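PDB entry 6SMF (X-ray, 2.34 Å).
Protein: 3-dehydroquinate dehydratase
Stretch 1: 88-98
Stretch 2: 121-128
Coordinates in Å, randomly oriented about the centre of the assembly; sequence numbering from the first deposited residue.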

ATOM      1  N   THR A  88       1.838  11.659 -15.428  1.00 58.45           N
ATOM      2  CA  THR A  88       0.919  12.450 -14.563  1.00 58.87           C
ATOM      3  C   THR A  88      -0.432  12.711 -15.249  1.00 62.08           C
ATOM      4  O   THR A  88      -1.407  12.982 -14.528  1.00 60.95           O
ATOM      5  CB  THR A  88       1.614  13.755 -14.125  1.00 62.48           C
ATOM      6  OG1 THR A  88       1.927  14.532 -15.254  1.00 61.21           O
ATOM      7  CG2 THR A  88       2.959  13.548 -13.453  1.00 62.58           C
ATOM      8  N   SER A  89      -0.526  12.691 -16.578  1.00 58.90           N
ATOM      9  CA  SER A  89      -1.670  13.346 -17.274  1.00 61.20           C
ATOM     10  C   SER A  89      -2.834  12.379 -17.545  1.00 57.72           C
ATOM     11  O   SER A  89      -2.870  11.754 -18.588  1.00 54.25           O
ATOM     12  CB  SER A  89      -1.264  14.065 -18.516  1.00 59.47           C
ATOM     13  OG  SER A  89      -2.378  14.848 -18.939  1.00 63.00           O
ATOM     14  N   VAL A  90      -3.801  12.356 -16.641  1.00 57.64           N
ATOM     15  CA  VAL A  90      -5.138  11.782 -16.894  1.00 58.56           C
ATOM     16  C   VAL A  90      -5.774  12.547 -18.053  1.00 60.60           C
ATOM     17  O   VAL A  90      -6.467  11.907 -18.881  1.00 55.24           O
ATOM     18  CB  VAL A  90      -6.021  11.831 -15.649  1.00 62.05           C
ATOM     19  CG1 VAL A  90      -7.412  11.307 -15.949  1.00 64.46           C
ATOM     20  CG2 VAL A  90      -5.403  11.021 -14.505  1.00 62.01           C
ATOM     21  N   ALA A  91      -5.496  13.843 -18.180  1.00 57.94           N
ATOM     22  CA  ALA A  91      -6.182  14.668 -19.197  1.00 60.63           C
ATOM     23  C   ALA A  91      -5.686  14.256 -20.585  1.00 60.93           C
ATOM     24  O   ALA A  91      -6.555  14.229 -21.512  1.00 61.16           O
ATOM     25  CB  ALA A  91      -5.968  16.132 -18.915  1.00 64.65           C
ATOM     26  N   ILE A  92      -4.379  13.931 -20.733  1.00 55.36           N
ATOM     27  CA  ILE A  92      -3.856  13.438 -22.039  1.00 60.40           C
ATOM     28  C   ILE A  92      -4.427  12.047 -22.334  1.00 64.38           C
ATOM     29  O   ILE A  92      -4.730  11.760 -23.489  1.00 62.00           O
ATOM     30  CB  ILE A  92      -2.331  13.488 -22.092  1.00 62.38           C
ATOM     31  CG1 ILE A  92      -1.871  14.932 -22.297  1.00 67.26           C
ATOM     32  CG2 ILE A  92      -1.753  12.594 -23.177  1.00 59.00           C
ATOM     33  CD1 ILE A  92      -0.420  15.129 -21.901  1.00 67.93           C
ATOM     34  N   TYR A  93      -4.598  11.218 -21.300  1.00 65.47           N
ATOM     35  CA  TYR A  93      -5.170   9.858 -21.439  1.00 62.56           C
ATOM     36  C   TYR A  93      -6.576  10.023 -22.035  1.00 67.17           C
ATOM     37  O   TYR A  93      -6.918   9.315 -22.984  1.00 69.12           O
ATOM     38  CB  TYR A  93      -5.114   9.125 -20.095  1.00 56.96           C
ATOM     39  CG  TYR A  93      -6.070   7.974 -19.952  1.00 55.12           C
ATOM     40  CD1 TYR A  93      -5.724   6.688 -20.300  1.00 56.45           C
ATOM     41  CD2 TYR A  93      -7.339   8.179 -19.447  1.00 56.19           C
ATOM     42  CE1 TYR A  93      -6.621   5.627 -20.173  1.00 60.52           C
ATOM     43  CE2 TYR A  93      -8.235   7.147 -19.307  1.00 58.35           C
ATOM     44  CZ  TYR A  93      -7.895   5.863 -19.664  1.00 60.56           C
ATOM     45  OH  TYR A  93      -8.916   4.955 -19.488  1.00 63.24           O
ATOM     46  N   ASP A  94      -7.359  10.959 -21.501  1.00 64.20           N
ATOM     47  CA  ASP A  94      -8.771  11.165 -21.913  1.00 62.93           C
ATOM     48  C   ASP A  94      -8.810  11.738 -23.338  1.00 67.32           C
ATOM     49  O   ASP A  94      -9.692  11.278 -24.128  1.00 68.83           O
ATOM     50  CB  ASP A  94      -9.486  12.063 -20.911  1.00 62.53           C
ATOM     51  CG  ASP A  94     -10.117  11.281 -19.789  1.00 64.90           C
ATOM     52  OD1 ASP A  94     -10.343  10.054 -19.975  1.00 65.48           O
ATOM     53  OD2 ASP A  94     -10.471  11.906 -18.791  1.00 69.63           O
ATOM     54  N   ALA A  95      -7.905  12.675 -23.658  1.00 60.76           N
ATOM     55  CA  ALA A  95      -7.793  13.255 -25.016  1.00 65.73           C
ATOM     56  C   ALA A  95      -7.573  12.140 -26.043  1.00 63.35           C
ATOM     57  O   ALA A  95      -8.356  12.051 -26.983  1.00 72.31           O
ATOM     58  CB  ALA A  95      -6.690  14.270 -25.071  1.00 65.55           C
ATOM     59  N   ILE A  96      -6.604  11.265 -25.818  1.00 62.60           N
ATOM     60  CA  ILE A  96      -6.306  10.113 -26.717  1.00 63.58           C
ATOM     61  C   ILE A  96      -7.551   9.240 -26.855  1.00 68.12           C
ATOM     62  O   ILE A  96      -7.963   8.950 -27.988  1.00 72.02           O
ATOM     63  CB  ILE A  96      -5.116   9.316 -26.207  1.00 58.20           C
ATOM     64  CG1 ILE A  96      -3.855  10.159 -26.206  1.00 59.36           C
ATOM     65  CG2 ILE A  96      -4.949   8.057 -27.021  1.00 59.30           C
ATOM     66  CD1 ILE A  96      -2.811   9.628 -25.247  1.00 61.22           C
ATOM     67  N   ARG A  97      -8.179   8.900 -25.741  1.00 67.77           N
ATOM     68  CA  ARG A  97      -9.381   8.050 -25.797  1.00 70.18           C
ATOM     69  C   ARG A  97     -10.556   8.738 -26.511  1.00 71.07           C
ATOM     70  O   ARG A  97     -11.320   8.013 -27.198  1.00 67.52           O
ATOM     71  CB  ARG A  97      -9.694   7.571 -24.396  1.00 72.09           C
ATOM     72  CG  ARG A  97      -8.801   6.393 -24.051  1.00 76.76           C
ATOM     73  CD  ARG A  97      -9.214   5.679 -22.795  1.00 87.40           C
ATOM     74  NE  ARG A  97     -10.183   4.603 -23.027  1.00 94.70           N
ATOM     75  CZ  ARG A  97     -11.358   4.494 -22.413  1.00100.49           C
ATOM     76  NH1 ARG A  97     -11.735   5.402 -21.529  1.00105.35           N
ATOM     77  NH2 ARG A  97     -12.191   3.521 -22.738  1.00110.82           N
ATOM     78  N   ALA A  98     -10.700  10.061 -26.390  1.00 70.74           N
ATOM     79  CA  ALA A  98     -11.869  10.806 -26.947  1.00 72.09           C
ATOM     80  C   ALA A  98     -11.738  10.918 -28.469  1.00 74.82           C
ATOM     81  O   ALA A  98     -12.753  10.809 -29.132  1.00 82.30           O
ATOM     82  CB  ALA A  98     -11.965  12.175 -26.339  1.00 70.36           C
ATOM     83  N   SER A 121       2.408   4.926 -17.362  1.00 55.25           N
ATOM     84  CA  SER A 121       2.193   5.665 -18.619  1.00 57.60           C
ATOM     85  C   SER A 121       0.690   5.868 -18.893  1.00 57.16           C
ATOM     86  O   SER A 121       0.023   4.949 -19.402  1.00 52.27           O
ATOM     87  CB  SER A 121       2.883   4.984 -19.731  1.00 54.77           C
ATOM     88  OG  SER A 121       2.648   5.734 -20.890  1.00 55.52           O
ATOM     89  N   TYR A 122       0.164   7.037 -18.549  1.00 57.38           N
ATOM     90  CA  TYR A 122      -1.232   7.401 -18.887  1.00 56.95           C
ATOM     91  C   TYR A 122      -1.351   7.397 -20.419  1.00 58.74           C
ATOM     92  O   TYR A 122      -2.334   6.891 -20.943  1.00 55.21           O
ATOM     93  CB  TYR A 122      -1.632   8.716 -18.245  1.00 53.49           C
ATOM     94  CG  TYR A 122      -2.019   8.608 -16.797  1.00 55.34           C
ATOM     95  CD1 TYR A 122      -3.140   7.914 -16.390  1.00 55.47           C
ATOM     96  CD2 TYR A 122      -1.230   9.189 -15.811  1.00 58.64           C
ATOM     97  CE1 TYR A 122      -3.521   7.858 -15.050  1.00 55.42           C
ATOM     98  CE2 TYR A 122      -1.559   9.083 -14.475  1.00 55.20           C
ATOM     99  CZ  TYR A 122      -2.710   8.436 -14.090  1.00 56.35           C
ATOM    100  OH  TYR A 122      -3.032   8.420 -12.755  1.00 67.58           O
ATOM    101  N   VAL A 123      -0.325   7.804 -21.145  1.00 58.00           N
ATOM    102  CA  VAL A 123      -0.383   7.731 -22.640  1.00 60.08           C
ATOM    103  C   VAL A 123      -0.525   6.283 -23.097  1.00 60.93           C
ATOM    104  O   VAL A 123      -1.463   5.983 -23.884  1.00 59.98           O
ATOM    105  CB  VAL A 123       0.852   8.359 -23.270  1.00 59.87           C
ATOM    106  CG1 VAL A 123       0.888   8.063 -24.746  1.00 64.92           C
ATOM    107  CG2 VAL A 123       0.903   9.853 -22.999  1.00 62.18           C
ATOM    108  N   GLY A 124       0.367   5.425 -22.615  1.00 60.95           N
ATOM    109  CA  GLY A 124       0.387   3.995 -22.964  1.00 62.83           C
ATOM    110  C   GLY A 124      -0.926   3.301 -22.651  1.00 63.09           C
ATOM    111  O   GLY A 124      -1.264   2.339 -23.345  1.00 61.99           O
ATOM    112  N   GLU A 125      -1.628   3.739 -21.611  1.00 59.90           N
ATOM    113  CA  GLU A 125      -2.909   3.111 -21.217  1.00 60.26           C
ATOM    114  C   GLU A 125      -4.000   3.427 -22.260  1.00 63.01           C
ATOM    115  O   GLU A 125      -4.986   2.720 -22.279  1.00 62.67           O
ATOM    116  CB  GLU A 125      -3.313   3.595 -19.827  1.00 58.19           C
ATOM    117  CG  GLU A 125      -2.470   2.953 -18.760  1.00 60.87           C
ATOM    118  CD  GLU A 125      -2.782   3.357 -17.341  1.00 61.36           C
ATOM    119  OE1 GLU A 125      -3.991   3.573 -17.034  1.00 66.66           O
ATOM    120  OE2 GLU A 125      -1.817   3.427 -16.550  1.00 58.41           O
ATOM    121  N   ALA A 126      -3.818   4.449 -23.094  1.00 63.05           N
ATOM    122  CA  ALA A 126      -4.865   4.943 -24.021  1.00 64.22           C
ATOM    123  C   ALA A 126      -4.446   4.787 -25.487  1.00 64.83           C
ATOM    124  O   ALA A 126      -5.332   4.765 -26.338  1.00 66.58           O
ATOM    125  CB  ALA A 126      -5.138   6.370 -23.725  1.00 63.19           C
ATOM    126  N   ALA A 127      -3.142   4.664 -25.744  1.00 62.35           N
ATOM    127  CA  ALA A 127      -2.568   4.670 -27.088  1.00 60.35           C
ATOM    128  C   ALA A 127      -2.727   3.303 -27.736  1.00 62.20           C
ATOM    129  O   ALA A 127      -3.062   2.328 -27.070  1.00 62.89           O
ATOM    130  CB  ALA A 127      -1.123   5.075 -27.028  1.00 65.50           C
ATOM    131  N   LEU A 128      -2.535   3.292 -29.047  1.00 62.31           N
ATOM    132  CA  LEU A 128      -2.550   2.087 -29.870  1.00 65.42           C
ATOM    133  C   LEU A 128      -1.343   1.256 -29.455  1.00 65.06           C
ATOM    134  O   LEU A 128      -1.419   0.017 -29.346  1.00 69.75           O
ATOM    135  CB  LEU A 128      -2.442   2.525 -31.330  1.00 68.04           C
ATOM    136  CG  LEU A 128      -2.268   1.414 -32.355  1.00 74.02           C
ATOM    137  CD1 LEU A 128      -3.550   0.620 -32.509  1.00 75.17           C
ATOM    138  CD2 LEU A 128      -1.830   2.010 -33.692  1.00 81.77           C
TER

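Two helical segments that run nearly parallel can be joined by packing alone, and residues 88-98 and 121-128 of 3-dehydroquinate dehydratase illustrate the principle. Their axes cross at -19° and approach to 8.2 Å, no hydrogen bond passes between them, and 479 Å² of surface is buried.

Each helix is preceded by a serine whose chi1 is t. In this rotamer the hydroxyl folds back over the first turn and accepts a backbone amide: Ser89 OG lies 2.8 Å from Ile92 N, and Ser121 OG lies 2.9 Å from Gly124 N. Both CA-to-CB bonds point away from the partner stretch.

The largest share of the contact falls to Tyr122. With chi1 at -80° (m), its ring reaches out past the N-terminal end of the first helix, where Val90 CG2 sits over one face, 3.7 Å from Tyr122 CE1, in a CH-pi contact. The t rotamer of Val90 accompanies this placement. Behind the ring, Tyr122 CB rests 3.3 Å from Ser89 O and 4.0 Å from Tyr93 CB, close to where the two backbones come nearest.

Tyr93 adopts t instead, and its ring runs past the second helix. Its edge meets the backbone, with Tyr93 CD1 3.5 Å from Tyr122 O; the same CD1 is 3.5 Å from Ala126 CB. The small methyl of Ala126 fits among larger neighbours, for Ile96 CG2 and Arg97 CG each also lie 3.7 Å from Ala126 CB.

Ile96, in the m,t conformation, packs its CG2 against Ala126, and Ile96 CD1 lies 4.0 Å from Val123 CG1. One turn earlier, Ile92 is likewise m,t, and its CG2 meets Val123 CG2 at 3.8 Å. Branched aliphatic chains suit this buried seam, offering methyls in several directions without polar groups to satisfy.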